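Glutathione S-transferase-like protein (Methylobacillus flagellatus, PDB 4GLT) binds glutathione and probably acts as a transferase. Local coordinates at residues S31-V37 and K70-L74; R114-A119 and R158-L163; A125-A129 and Q148-V152. All blocks are in the same frame, centred on the assembly; numbering follows the deposited sequence.

Contact 1 builds part of the glutathione site in the N-terminal, thioredoxin-like domain, while contacts 2 and 3 pack the same two helices, 106-133 and 142-162, of the C-terminal domain. Along those helices the spacing changes: the local axes approach to 8.2 Å at contact 3, where alanines face the partner, and to 11.9 Å at contact 2, where Trp115 and Met159 fill the gap. Contact 1 meets contact 2 through the salt bridge from Lys36 NZ to Glu116 OE2 (3.2 Å), and contact 3 where Tyr33 OH packs on Val127 CG2 (4.0 Å). Contact 3 also carries Lys151, which grips the glutathione held by the second subunit.

Contact 1 (S31-V37 and K70-L74); sequences SPYARKV and KIPVL. With GSH (glutathione), chain E.
The glutathione site of the thioredoxin-like domain is formed here by two of its hallmark elements, the start of helix 32-44 and the cis-proline Pro72, which pack directly on each other. Pro72 is the wedge. Its CG lies 3.5 Å from Val37 CG2, and its CB rests near the methyl of Ala34, whose CB also meets Ile71 CG2 at 3.9 Å. One turn before Val37, Tyr33 CB sits against Pro72 CD, so the proline ring spans the first turn of the helix from Tyr33 to Val37. No hydrogen bond ties the two segments together; besides this apolar packing, the ligand bridges them.

Ser31 is the N-cap of the helix, and its OG does two jobs. Turned anti to the backbone N (chi1 174°), it lies beside the carbonyl carbon, where it accepts from Ala34 N at 3.2 Å, and it also donates to the cysteinyl carbonyl O2 of glutathione at 2.7 Å. On the opposite segment Ile71 O takes the cysteinyl amide N2, as expected for the residue before a cis-proline, although the exact position of this oxygen is doubtful. The ring of Tyr33 has a neighbour on each face, glutathione CB1 3.8 Å above one and Pro32 CG over the other, both offset toward the rim. Glutathione C2 comes up to the edge of the same ring, in its plane. Lys70 lies beside the sulfur, its CA 3.6 Å from glutathione SG2 and its CG close by.

Strand 24-27 closes the packing from the side of the sheet, with Leu25 touching Val37 and Pro72, while Ser85 and Ile88 of helix 85-93 meet Val37. Toward the C-terminal domain, Tyr187 of helix 176-191 touches Pro32.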
ATOM      1  N   SER A  31       0.200  15.407   3.898  1.00 56.97           N
ATOM      2  CA  SER A  31       0.265  13.972   3.589  1.00 58.99           C
ATOM      3  C   SER A  31       1.081  13.135   4.579  1.00 51.76           C
ATOM      4  O   SER A  31       2.295  13.261   4.628  1.00 50.50           O
ATOM      5  CB  SER A  31       0.818  13.765   2.183  1.00 53.28           C
ATOM      6  OG  SER A  31       1.011  12.389   1.937  1.00 54.81           O
ATOM      7  N   PRO A  32       0.417  12.242   5.340  1.00 52.45           N
ATOM      8  CA  PRO A  32       1.119  11.450   6.361  1.00 61.96           C
ATOM      9  C   PRO A  32       2.031  10.386   5.744  1.00 48.64           C
ATOM     10  O   PRO A  32       2.993   9.939   6.372  1.00 46.44           O
ATOM     11  CB  PRO A  32      -0.023  10.803   7.150  1.00 48.40           C
ATOM     12  CG  PRO A  32      -1.141  10.698   6.171  1.00 49.07           C
ATOM     13  CD  PRO A  32      -1.015  11.893   5.253  1.00 52.99           C
ATOM     14  N   TYR A  33       1.726  10.009   4.511  1.00 51.93           N
ATOM     15  CA  TYR A  33       2.562   9.085   3.748  1.00 76.08           C
ATOM     16  C   TYR A  33       3.829   9.787   3.290  1.00 50.34           C
ATOM     17  O   TYR A  33       4.891   9.188   3.255  1.00 50.51           O
ATOM     18  CB  TYR A  33       1.809   8.578   2.521  1.00 61.04           C
ATOM     19  CG  TYR A  33       0.425   8.093   2.835  1.00 63.14           C
ATOM     20  CD1 TYR A  33       0.232   6.862   3.442  1.00 46.34           C
ATOM     21  CD2 TYR A  33      -0.691   8.869   2.536  1.00 50.73           C
ATOM     22  CE1 TYR A  33      -1.034   6.401   3.728  1.00 59.63           C
ATOM     23  CE2 TYR A  33      -1.960   8.420   2.821  1.00 57.11           C
ATOM     24  CZ  TYR A  33      -2.124   7.185   3.420  1.00 56.37           C
ATOM     25  OH  TYR A  33      -3.385   6.728   3.720  1.00 47.41           O
ATOM     26  N   ALA A  34       3.691  11.057   2.922  1.00 49.21           N
ATOM     27  CA  ALA A  34       4.831  11.871   2.551  1.00 49.05           C
ATOM     28  C   ALA A  34       5.705  12.070   3.781  1.00 55.95           C
ATOM     29  O   ALA A  34       6.926  11.982   3.706  1.00 56.95           O
ATOM     30  CB  ALA A  34       4.376  13.209   1.995  1.00 56.08           C
ATOM     31  N   ARG A  35       5.062  12.320   4.915  1.00 45.30           N
ATOM     32  CA  ARG A  35       5.771  12.574   6.152  1.00 46.86           C
ATOM     33  C   ARG A  35       6.617  11.368   6.561  1.00 49.11           C
ATOM     34  O   ARG A  35       7.744  11.526   7.030  1.00 55.51           O
ATOM     35  CB  ARG A  35       4.790  12.954   7.270  1.00 44.58           C
ATOM     36  CG  ARG A  35       5.481  13.420   8.539  1.00 50.39           C
ATOM     37  CD  ARG A  35       4.511  13.679   9.680  1.00 54.55           C
ATOM     38  NE  ARG A  35       5.196  14.288  10.819  1.00 60.96           N
ATOM     39  CZ  ARG A  35       4.613  14.598  11.972  1.00 53.56           C
ATOM     40  NH1 ARG A  35       3.326  14.357  12.158  1.00 53.97           N
ATOM     41  NH2 ARG A  35       5.323  15.160  12.931  1.00 50.97           N
ATOM     42  N   LYS A  36       6.059  10.172   6.404  1.00 62.19           N
ATOM     43  CA  LYS A  36       6.785   8.942   6.711  1.00 53.75           C
ATOM     44  C   LYS A  36       8.067   8.908   5.871  1.00 61.98           C
ATOM     45  O   LYS A  36       9.148   8.577   6.377  1.00 51.75           O
ATOM     46  CB  LYS A  36       5.895   7.708   6.445  1.00 44.56           C
ATOM     47  CG  LYS A  36       6.551   6.355   6.725  1.00 43.26           C
ATOM     48  CD  LYS A  36       5.668   5.177   6.294  1.00 43.39           C
ATOM     49  CE  LYS A  36       5.083   5.418   4.903  1.00 53.25           C
ATOM     50  NZ  LYS A  36       4.581   4.174   4.250  1.00 46.83           N
ATOM     51  N   VAL A  37       7.946   9.270   4.592  1.00 46.63           N
ATOM     52  CA  VAL A  37       9.104   9.344   3.695  1.00 43.90           C
ATOM     53  C   VAL A  37      10.099  10.426   4.135  1.00 50.97           C
ATOM     54  O   VAL A  37      11.299  10.185   4.207  1.00 48.83           O
ATOM     55  CB  VAL A  37       8.678   9.599   2.229  1.00 50.00           C
ATOM     56  CG1 VAL A  37       9.891   9.639   1.324  1.00 59.56           C
ATOM     57  CG2 VAL A  37       7.724   8.518   1.758  1.00 45.47           C
ATOM     58  N   LYS A  70      -0.357  10.471  -7.236  1.00 52.40           N
ATOM     59  CA  LYS A  70      -0.307  10.506  -5.785  1.00 47.68           C
ATOM     60  C   LYS A  70       1.068  10.856  -5.231  1.00 53.72           C
ATOM     61  O   LYS A  70       2.099  10.429  -5.752  1.00 51.18           O
ATOM     62  CB  LYS A  70      -0.759   9.167  -5.203  1.00 52.45           C
ATOM     63  CG  LYS A  70      -2.256   8.945  -5.264  1.00 50.37           C
ATOM     64  CD  LYS A  70      -2.613   7.535  -4.835  1.00 51.56           C
ATOM     65  CE  LYS A  70      -4.117   7.325  -4.815  1.00 49.05           C
ATOM     66  NZ  LYS A  70      -4.739   8.010  -3.649  1.00 52.85           N
ATOM     67  N   ILE A  71       1.064  11.634  -4.157  1.00 48.58           N
ATOM     68  CA  ILE A  71       2.269  11.978  -3.429  1.00 51.71           C
ATOM     69  C   ILE A  71       2.369  11.004  -2.252  1.00 51.72           C
ATOM     70  O   ILE A  71       1.353  10.498  -1.804  1.00 54.92           O
ATOM     71  CB  ILE A  71       2.179  13.440  -2.951  1.00 55.76           C
ATOM     72  CG1 ILE A  71       2.762  14.367  -4.020  1.00 68.40           C
ATOM     73  CG2 ILE A  71       2.889  13.633  -1.619  1.00 81.33           C
ATOM     74  CD1 ILE A  71       2.239  14.096  -5.416  1.00 55.56           C
ATOM     75  N   PRO A  72       3.591  10.703  -1.770  1.00 49.21           N
ATOM     76  CA  PRO A  72       4.878  11.191  -2.246  1.00 50.30           C
ATOM     77  C   PRO A  72       5.357  10.438  -3.488  1.00 57.41           C
ATOM     78  O   PRO A  72       5.006   9.279  -3.677  1.00 55.99           O
ATOM     79  CB  PRO A  72       5.814  10.874  -1.078  1.00 58.38           C
ATOM     80  CG  PRO A  72       5.240   9.642  -0.469  1.00 42.58           C
ATOM     81  CD  PRO A  72       3.755   9.646  -0.754  1.00 44.54           C
ATOM     82  N   VAL A  73       6.213  11.094  -4.260  1.00 64.03           N
ATOM     83  CA  VAL A  73       6.967  10.477  -5.323  1.00 62.88           C
ATOM     84  C   VAL A  73       8.422  10.838  -5.131  1.00 52.64           C
ATOM     85  O   VAL A  73       8.730  11.997  -4.945  1.00 55.43           O
ATOM     86  CB  VAL A  73       6.573  11.014  -6.676  1.00 58.72           C
ATOM     87  CG1 VAL A  73       7.167  10.169  -7.749  1.00 57.01           C
ATOM     88  CG2 VAL A  73       5.102  11.068  -6.808  1.00 51.71           C
ATOM     89  N   LEU A  74       9.320   9.861  -5.184  1.00 55.62           N
ATOM     90  CA  LEU A  74      10.750  10.161  -5.213  1.00 57.64           C
ATOM     91  C   LEU A  74      11.254  10.107  -6.649  1.00 55.74           C
ATOM     92  O   LEU A  74      11.272   9.041  -7.271  1.00 54.15           O
ATOM     93  CB  LEU A  74      11.550   9.194  -4.330  1.00 61.30           C
ATOM     94  CG  LEU A  74      13.009   9.575  -4.027  1.00 65.73           C
ATOM     95  CD1 LEU A  74      13.119  10.459  -2.790  1.00 56.42           C
ATOM     96  CD2 LEU A  74      13.860   8.335  -3.845  1.00 50.55           C
TER
HETATM   97  N1  GSH E 301      -0.311   4.517  -0.889  1.00 47.65           N
HETATM   98  CA1 GSH E 301       0.270   5.860  -1.106  1.00 53.94           C
HETATM   99  C1  GSH E 301       1.474   5.896  -0.216  1.00 48.79           C
HETATM  100  O11 GSH E 301       2.419   6.662  -0.470  1.00 48.77           O
HETATM  101  O12 GSH E 301       1.492   5.115   0.760  1.00 49.10           O
HETATM  102  CB1 GSH E 301      -0.778   6.941  -0.779  1.00 44.27           C
HETATM  103  CG1 GSH E 301      -0.278   8.368  -1.047  1.00 45.30           C
HETATM  104  CD1 GSH E 301      -1.344   9.400  -0.686  1.00 65.17           C
HETATM  105  OE1 GSH E 301      -2.472   9.044  -0.379  1.00 51.68           O
HETATM  106  N2  GSH E 301      -0.971  10.685  -0.728  1.00 70.86           N
HETATM  107  CA2 GSH E 301      -1.840  11.854  -0.551  1.00 60.28           C
HETATM  108  C2  GSH E 301      -2.333  12.051   0.861  1.00 63.30           C
HETATM  109  O2  GSH E 301      -1.617  11.787   1.817  1.00 52.48           O
HETATM  110  CB2 GSH E 301      -2.996  11.815  -1.542  1.00 66.15           C
HETATM  111  SG2 GSH E 301      -2.417  12.045  -3.239  1.00 72.71           S
HETATM  112  N3  GSH E 301      -3.561  12.538   1.009  1.00 61.30           N
HETATM  113  CA3 GSH E 301      -4.188  12.695   2.312  1.00 69.01           C
HETATM  114  C3  GSH E 301      -3.950  14.056   2.933  1.00 75.26           C
HETATM  115  O31 GSH E 301      -4.757  14.465   3.798  1.00 72.14           O
HETATM  116  O32 GSH E 301      -2.950  14.722   2.573  1.00 67.68           O

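Contact 2 (R114-A119 and R158-L163); sequences RWEALA and RMDQDL
The indole of Trp115 reaches across to helix 142-162 with NH1 of Arg114 lying 3.9 Å above one face, offset toward the rim. Its six-membered ring meets Met159, Asp162 and Leu163, all arriving obliquely. CZ3 touches Met159 CG at 3.6 Å. CH2 lies 3.6 Å from Asp162 CB and also meets Leu163 CG. Indole and carboxylate planes stand 77° apart. The guanidinium of Arg114 has Leu118 CG at its edge, in plane. Asp162 OD2 lies well out of that plane; no N-H points at it, and with Arg114 NH1 4.4 Å from OD2 the pair probably interacts through charge only, beyond a salt bridge.

Asp162 spends OD2 instead on Arg158 NE one turn back, a salt bridge of 3.2 Å on the syn side of the oxygen, tilted from both the carboxylate and the guanidinium plane. Met159 fills the space between the helices. With CG beside the backbone N (chi1 -78°) and the chain extended beyond it, it runs alongside the indole of Trp115, in the opposite sense. Met159 CG lies 3.7 Å from Leu118 CD2. The two side chains point toward each other, but the place of Met159 CE is doubtful.

The two short helical segments run roughly antiparallel here, at 145°, within the C-terminal all-helical domain. Helix 176-191 packs against both, with Ala177 on Trp115 and Met184 on Met159; Leu204 of helix 202-212 backs Met159 and Leu163, and Tyr83 of the second subunit packs on Leu118.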
ATOM      1  N   ARG A 114       4.639  -5.413   8.935  1.00 52.05           N
ATOM      2  CA  ARG A 114       3.277  -5.664   9.415  1.00 48.58           C
ATOM      3  C   ARG A 114       2.749  -4.479  10.229  1.00 63.05           C
ATOM      4  O   ARG A 114       1.669  -3.920   9.927  1.00 58.05           O
ATOM      5  CB  ARG A 114       3.217  -6.964  10.213  1.00 60.88           C
ATOM      6  CG  ARG A 114       1.824  -7.564  10.328  1.00 55.81           C
ATOM      7  CD  ARG A 114       1.367  -7.614  11.774  1.00 54.12           C
ATOM      8  NE  ARG A 114       0.738  -6.376  12.205  1.00 67.36           N
ATOM      9  CZ  ARG A 114       1.034  -5.738  13.331  1.00 53.74           C
ATOM     10  NH1 ARG A 114       1.962  -6.211  14.148  1.00 51.71           N
ATOM     11  NH2 ARG A 114       0.398  -4.618  13.630  1.00 58.16           N
ATOM     12  N   TRP A 115       3.527  -4.073  11.233  1.00 38.07           N
ATOM     13  CA  TRP A 115       3.245  -2.828  11.954  1.00 43.67           C
ATOM     14  C   TRP A 115       2.917  -1.704  10.972  1.00 52.08           C
ATOM     15  O   TRP A 115       1.864  -1.055  11.084  1.00 54.52           O
ATOM     16  CB  TRP A 115       4.441  -2.388  12.787  1.00 53.52           C
ATOM     17  CG  TRP A 115       4.496  -2.939  14.177  1.00 46.93           C
ATOM     18  CD1 TRP A 115       5.204  -4.021  14.588  1.00 48.13           C
ATOM     19  CD2 TRP A 115       3.839  -2.419  15.345  1.00 47.80           C
ATOM     20  NE1 TRP A 115       5.030  -4.220  15.944  1.00 52.56           N
ATOM     21  CE2 TRP A 115       4.206  -3.244  16.434  1.00 52.13           C
ATOM     22  CE3 TRP A 115       2.996  -1.330  15.581  1.00 55.73           C
ATOM     23  CZ2 TRP A 115       3.747  -3.021  17.732  1.00 52.94           C
ATOM     24  CZ3 TRP A 115       2.536  -1.115  16.867  1.00 60.37           C
ATOM     25  CH2 TRP A 115       2.912  -1.953  17.925  1.00 67.91           C
ATOM     26  N   GLU A 116       3.824  -1.475  10.018  1.00 42.43           N
ATOM     27  CA  GLU A 116       3.683  -0.377   9.039  1.00 47.42           C
ATOM     28  C   GLU A 116       2.384  -0.432   8.231  1.00 43.91           C
ATOM     29  O   GLU A 116       1.802   0.608   7.900  1.00 66.40           O
ATOM     30  CB  GLU A 116       4.872  -0.360   8.069  1.00 47.37           C
ATOM     31  CG  GLU A 116       4.797   0.732   7.006  1.00 49.64           C
ATOM     32  CD  GLU A 116       5.662   0.448   5.782  1.00 66.37           C
ATOM     33  OE1 GLU A 116       6.129  -0.704   5.642  1.00 47.64           O
ATOM     34  OE2 GLU A 116       5.871   1.370   4.952  1.00 51.00           O
ATOM     35  N   ALA A 117       1.972  -1.645   7.862  1.00 43.21           N
ATOM     36  CA  ALA A 117       0.722  -1.858   7.132  1.00 47.68           C
ATOM     37  C   ALA A 117      -0.465  -1.542   8.031  1.00 47.21           C
ATOM     38  O   ALA A 117      -1.461  -0.973   7.582  1.00 40.37           O
ATOM     39  CB  ALA A 117       0.642  -3.290   6.601  1.00 38.03           C
ATOM     40  N   LEU A 118      -0.348  -1.880   9.311  1.00 41.31           N
ATOM     41  CA  LEU A 118      -1.413  -1.578  10.255  1.00 51.52           C
ATOM     42  C   LEU A 118      -1.569  -0.068  10.360  1.00 56.27           C
ATOM     43  O   LEU A 118      -2.673   0.467  10.260  1.00 55.33           O
ATOM     44  CB  LEU A 118      -1.120  -2.173  11.633  1.00 55.68           C
ATOM     45  CG  LEU A 118      -2.223  -1.925  12.663  1.00 50.99           C
ATOM     46  CD1 LEU A 118      -3.575  -2.279  12.070  1.00 62.35           C
ATOM     47  CD2 LEU A 118      -1.956  -2.723  13.932  1.00 63.06           C
ATOM     48  N   ALA A 119      -0.440   0.601  10.559  1.00 55.99           N
ATOM     49  CA  ALA A 119      -0.377   2.054  10.642  1.00 44.34           C
ATOM     50  C   ALA A 119      -0.847   2.729   9.353  1.00 50.43           C
ATOM     51  O   ALA A 119      -1.650   3.664   9.389  1.00 47.68           O
ATOM     52  CB  ALA A 119       1.047   2.492  10.980  1.00 40.87           C
ATOM     53  N   ARG A 158      -5.304  -2.157  19.088  1.00 67.74           N
ATOM     54  CA  ARG A 158      -4.343  -3.224  18.859  1.00 54.88           C
ATOM     55  C   ARG A 158      -2.920  -2.719  19.052  1.00 59.44           C
ATOM     56  O   ARG A 158      -2.130  -3.328  19.766  1.00 60.07           O
ATOM     57  CB  ARG A 158      -4.512  -3.808  17.457  1.00 55.82           C
ATOM     58  CG  ARG A 158      -3.466  -4.847  17.087  1.00 53.12           C
ATOM     59  CD  ARG A 158      -3.635  -6.100  17.934  1.00 57.86           C
ATOM     60  NE  ARG A 158      -2.568  -7.080  17.720  1.00 81.36           N
ATOM     61  CZ  ARG A 158      -2.684  -8.377  17.996  1.00 80.32           C
ATOM     62  NH1 ARG A 158      -3.821  -8.852  18.485  1.00 89.89           N
ATOM     63  NH2 ARG A 158      -1.669  -9.204  17.781  1.00 82.33           N
ATOM     64  N   MET A 159      -2.580  -1.614  18.399  1.00 66.37           N
ATOM     65  CA  MET A 159      -1.248  -1.063  18.568  1.00 64.55           C
ATOM     66  C   MET A 159      -0.985  -0.833  20.053  1.00 79.05           C
ATOM     67  O   MET A 159       0.046  -1.249  20.594  1.00 69.59           O
ATOM     68  CB  MET A 159      -1.087   0.217  17.755  1.00 63.75           C
ATOM     69  CG  MET A 159      -0.871  -0.052  16.274  1.00 59.30           C
ATOM     70  SD  MET A 159      -0.971   1.408  15.224  1.00 69.61           S
ATOM     71  CE  MET A 159      -0.666   0.684  13.615  1.00 68.00           C
ATOM     72  N   ASP A 160      -1.950  -0.212  20.722  1.00 78.90           N
ATOM     73  CA  ASP A 160      -1.786   0.130  22.123  1.00 73.41           C
ATOM     74  C   ASP A 160      -1.533  -1.089  23.003  1.00 75.58           C
ATOM     75  O   ASP A 160      -0.767  -1.009  23.957  1.00 60.95           O
ATOM     76  CB  ASP A 160      -2.982   0.922  22.653  1.00 75.01           C
ATOM     77  CG  ASP A 160      -2.767   1.398  24.081  1.00 78.85           C
ATOM     78  OD1 ASP A 160      -3.521   0.962  24.973  1.00 81.10           O
ATOM     79  OD2 ASP A 160      -1.829   2.191  24.313  1.00 81.61           O
ATOM     80  N   GLN A 161      -2.177  -2.209  22.689  1.00 72.66           N
ATOM     81  CA  GLN A 161      -1.938  -3.449  23.424  1.00 81.04           C
ATOM     82  C   GLN A 161      -0.544  -3.994  23.140  1.00 75.43           C
ATOM     83  O   GLN A 161       0.108  -4.556  24.019  1.00 69.38           O
ATOM     84  CB  GLN A 161      -2.975  -4.505  23.058  1.00 67.99           C
ATOM     85  CG  GLN A 161      -4.310  -4.328  23.749  1.00 66.75           C
ATOM     86  CD  GLN A 161      -5.453  -4.857  22.909  1.00 92.74           C
ATOM     87  OE1 GLN A 161      -6.479  -5.286  23.436  1.00107.61           O
ATOM     88  NE2 GLN A 161      -5.281  -4.831  21.585  1.00 92.82           N
ATOM     89  N   ASP A 162      -0.097  -3.826  21.903  1.00 70.12           N
ATOM     90  CA  ASP A 162       1.192  -4.351  21.494  1.00 76.99           C
ATOM     91  C   ASP A 162       2.368  -3.590  22.087  1.00 74.42           C
ATOM     92  O   ASP A 162       3.504  -4.055  22.030  1.00 82.77           O
ATOM     93  CB  ASP A 162       1.275  -4.396  19.974  1.00 66.58           C
ATOM     94  CG  ASP A 162       0.364  -5.440  19.395  1.00 64.67           C
ATOM     95  OD1 ASP A 162      -0.228  -6.191  20.192  1.00 74.04           O
ATOM     96  OD2 ASP A 162       0.235  -5.519  18.161  1.00 69.85           O
ATOM     97  N   LEU A 163       2.095  -2.432  22.677  1.00 71.57           N
ATOM     98  CA  LEU A 163       3.161  -1.600  23.225  1.00 73.51           C
ATOM     99  C   LEU A 163       3.157  -1.592  24.746  1.00 81.02           C
ATOM    100  O   LEU A 163       3.805  -0.758  25.373  1.00 83.95           O
ATOM    101  CB  LEU A 163       3.063  -0.171  22.686  1.00 73.61           C
ATOM    102  CG  LEU A 163       3.392   0.009  21.207  1.00 70.33           C
ATOM    103  CD1 LEU A 163       3.130   1.447  20.779  1.00 74.53           C
ATOM    104  CD2 LEU A 163       4.830  -0.391  20.907  1.00 74.82           C
TER

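Contact 3 (A125-A129 and Q148-V152); sequences AAVAA and QLNKV. With GSH (glutathione), chain F.
Gln148 lays its side chain along the alanine face of helix 106-133, its CB 3.4 Å from Ala125 O and its CG 3.7 Å from Ala128 CB. The chain bends at chi2 (-63°), which brings NE2 beside Ala125, 3.4 Å from its CA, with its CB close by. Were Gln148 cut back to an alanine, the space beside Ala128 CB would probably be left unfilled and Ala125 would lose the amide beside it. Next, Leu149 reaches back to the far end of this face and sets CD2 3.6 Å from Ala129 CB. Lys151 packs its CB on Ala125 CB at 3.8 Å, but its end leaves the interface: NZ gives a 2.8 Å hydrogen bond to O32, on the glycine carboxylate of the glutathione bound by the second subunit. Val152 completes the run with CG2 against Ala125 CB.

With alanines as the facing side chains, the axes of the two segments approach to 8.2 Å, crossing at -152° in near-antiparallel fashion. Helix 176-191 packs on helix 106-133 through Tyr187 and Leu188 on Ala126, and Tyr192 just beyond it touches Ala129 and Leu149, so reaching both helices.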
ATOM      1  N   ALA A 125      -7.881   4.618   6.587  1.00 52.47           N
ATOM      2  CA  ALA A 125      -9.245   4.625   7.102  1.00 49.01           C
ATOM      3  C   ALA A 125      -9.638   6.057   7.461  1.00 55.11           C
ATOM      4  O   ALA A 125     -10.732   6.516   7.122  1.00 57.68           O
ATOM      5  CB  ALA A 125      -9.375   3.691   8.293  1.00 45.87           C
ATOM      6  N   ALA A 126      -8.714   6.763   8.104  1.00 56.06           N
ATOM      7  CA  ALA A 126      -8.889   8.172   8.452  1.00 57.07           C
ATOM      8  C   ALA A 126      -9.041   9.071   7.231  1.00 53.27           C
ATOM      9  O   ALA A 126      -9.888   9.958   7.206  1.00 58.54           O
ATOM     10  CB  ALA A 126      -7.727   8.645   9.310  1.00 60.38           C
ATOM     11  N   VAL A 127      -8.203   8.858   6.227  1.00 49.35           N
ATOM     12  CA  VAL A 127      -8.295   9.640   5.011  1.00 61.58           C
ATOM     13  C   VAL A 127      -9.672   9.430   4.407  1.00 66.06           C
ATOM     14  O   VAL A 127     -10.302  10.369   3.896  1.00 63.90           O
ATOM     15  CB  VAL A 127      -7.208   9.234   3.993  1.00 58.77           C
ATOM     16  CG1 VAL A 127      -7.557   9.728   2.590  1.00 43.36           C
ATOM     17  CG2 VAL A 127      -5.859   9.771   4.433  1.00 52.45           C
ATOM     18  N   ALA A 128     -10.135   8.186   4.481  1.00 53.96           N
ATOM     19  CA  ALA A 128     -11.417   7.815   3.902  1.00 63.73           C
ATOM     20  C   ALA A 128     -12.513   8.605   4.591  1.00 64.17           C
ATOM     21  O   ALA A 128     -13.302   9.306   3.951  1.00 52.59           O
ATOM     22  CB  ALA A 128     -11.653   6.323   4.060  1.00 52.57           C
ATOM     23  N   ALA A 129     -12.545   8.493   5.912  1.00 53.72           N
ATOM     24  CA  ALA A 129     -13.483   9.252   6.709  1.00 57.57           C
ATOM     25  C   ALA A 129     -13.418  10.732   6.324  1.00 63.28           C
ATOM     26  O   ALA A 129     -14.412  11.314   5.879  1.00 61.67           O
ATOM     27  CB  ALA A 129     -13.183   9.060   8.185  1.00 50.47           C
ATOM     28  N   GLN A 148     -15.234   3.317   8.730  1.00 67.03           N
ATOM     29  CA  GLN A 148     -13.811   3.637   8.655  1.00 59.01           C
ATOM     30  C   GLN A 148     -13.242   4.022  10.016  1.00 64.31           C
ATOM     31  O   GLN A 148     -12.164   3.567  10.405  1.00 64.12           O
ATOM     32  CB  GLN A 148     -13.581   4.774   7.656  1.00 60.88           C
ATOM     33  CG  GLN A 148     -14.043   4.458   6.246  1.00 65.27           C
ATOM     34  CD  GLN A 148     -13.284   3.291   5.644  1.00 65.23           C
ATOM     35  OE1 GLN A 148     -13.742   2.661   4.697  1.00 65.18           O
ATOM     36  NE2 GLN A 148     -12.121   2.998   6.198  1.00 43.04           N
ATOM     37  N   LEU A 149     -13.966   4.868  10.743  1.00 79.11           N
ATOM     38  CA  LEU A 149     -13.514   5.277  12.066  1.00 59.15           C
ATOM     39  C   LEU A 149     -13.546   4.056  12.976  1.00 71.45           C
ATOM     40  O   LEU A 149     -12.897   4.017  14.027  1.00 61.31           O
ATOM     41  CB  LEU A 149     -14.361   6.432  12.609  1.00 57.56           C
ATOM     42  CG  LEU A 149     -14.237   7.723  11.784  1.00 59.36           C
ATOM     43  CD1 LEU A 149     -15.025   8.887  12.374  1.00 56.02           C
ATOM     44  CD2 LEU A 149     -12.778   8.108  11.610  1.00 55.47           C
ATOM     45  N   ASN A 150     -14.286   3.041  12.547  1.00 65.95           N
ATOM     46  CA  ASN A 150     -14.220   1.747  13.206  1.00 76.37           C
ATOM     47  C   ASN A 150     -12.862   1.078  13.035  1.00 72.80           C
ATOM     48  O   ASN A 150     -12.304   0.561  13.996  1.00 60.33           O
ATOM     49  CB  ASN A 150     -15.336   0.823  12.719  1.00 72.61           C
ATOM     50  CG  ASN A 150     -16.537   0.854  13.628  1.00 78.83           C
ATOM     51  OD1 ASN A 150     -16.432   1.243  14.790  1.00 82.14           O
ATOM     52  ND2 ASN A 150     -17.690   0.448  13.107  1.00107.07           N
ATOM     53  N   LYS A 151     -12.331   1.086  11.812  1.00 69.90           N
ATOM     54  CA  LYS A 151     -11.018   0.486  11.565  1.00 63.94           C
ATOM     55  C   LYS A 151      -9.949   1.179  12.408  1.00 62.47           C
ATOM     56  O   LYS A 151      -9.036   0.533  12.940  1.00 53.10           O
ATOM     57  CB  LYS A 151     -10.651   0.565  10.077  1.00 52.48           C
ATOM     58  CG  LYS A 151     -11.608  -0.165   9.148  1.00 50.03           C
ATOM     59  CD  LYS A 151     -11.362   0.172   7.689  1.00 57.10           C
ATOM     60  CE  LYS A 151     -12.499  -0.337   6.806  1.00 48.34           C
ATOM     61  NZ  LYS A 151     -12.638  -1.822   6.860  1.00 53.80           N
ATOM     62  N   VAL A 152     -10.069   2.502  12.508  1.00 50.34           N
ATOM     63  CA  VAL A 152      -9.158   3.339  13.284  1.00 49.56           C
ATOM     64  C   VAL A 152      -9.098   2.911  14.746  1.00 57.43           C
ATOM     65  O   VAL A 152      -8.025   2.598  15.273  1.00 55.64           O
ATOM     66  CB  VAL A 152      -9.600   4.813  13.197  1.00 59.84           C
ATOM     67  CG1 VAL A 152      -8.777   5.707  14.110  1.00 49.61           C
ATOM     68  CG2 VAL A 152      -9.515   5.282  11.763  1.00 47.42           C
TER
HETATM   69  N1  GSH F 301      -4.663  -3.088   0.595  1.00 58.14           N
HETATM   70  CA1 GSH F 301      -4.908  -4.405   1.228  1.00 54.47           C
HETATM   71  C1  GSH F 301      -4.142  -5.494   0.521  1.00 43.52           C
HETATM   72  O11 GSH F 301      -4.206  -6.630   1.027  1.00 50.86           O
HETATM   73  O12 GSH F 301      -3.468  -5.238  -0.511  1.00 53.03           O
HETATM   74  CB1 GSH F 301      -6.400  -4.743   1.384  1.00 70.04           C
HETATM   75  CG1 GSH F 301      -7.228  -4.730   0.100  1.00 58.35           C
HETATM   76  CD1 GSH F 301      -8.717  -4.642   0.397  1.00 52.27           C
HETATM   77  OE1 GSH F 301      -9.204  -3.595   0.791  1.00 62.00           O
HETATM   78  N2  GSH F 301      -9.472  -5.731   0.201  1.00 54.44           N
HETATM   79  CA2 GSH F 301     -10.928  -5.667   0.261  1.00 65.77           C
HETATM   80  C2  GSH F 301     -11.474  -5.709   1.664  1.00 58.20           C
HETATM   81  O2  GSH F 301     -11.202  -6.638   2.411  1.00 53.48           O
HETATM   82  CB2 GSH F 301     -11.539  -6.788  -0.579  1.00 59.17           C
HETATM   83  SG2 GSH F 301     -11.189  -6.556  -2.348  1.00 69.92           S
HETATM   84  N3  GSH F 301     -12.254  -4.684   2.039  1.00 69.85           N
HETATM   85  CA3 GSH F 301     -13.018  -4.731   3.278  1.00 64.92           C
HETATM   86  C3  GSH F 301     -13.201  -3.392   3.975  1.00 75.91           C
HETATM   87  O31 GSH F 301     -12.518  -2.403   3.618  1.00 59.49           O
HETATM   88  O32 GSH F 301     -14.044  -3.319   4.901  1.00 62.93           O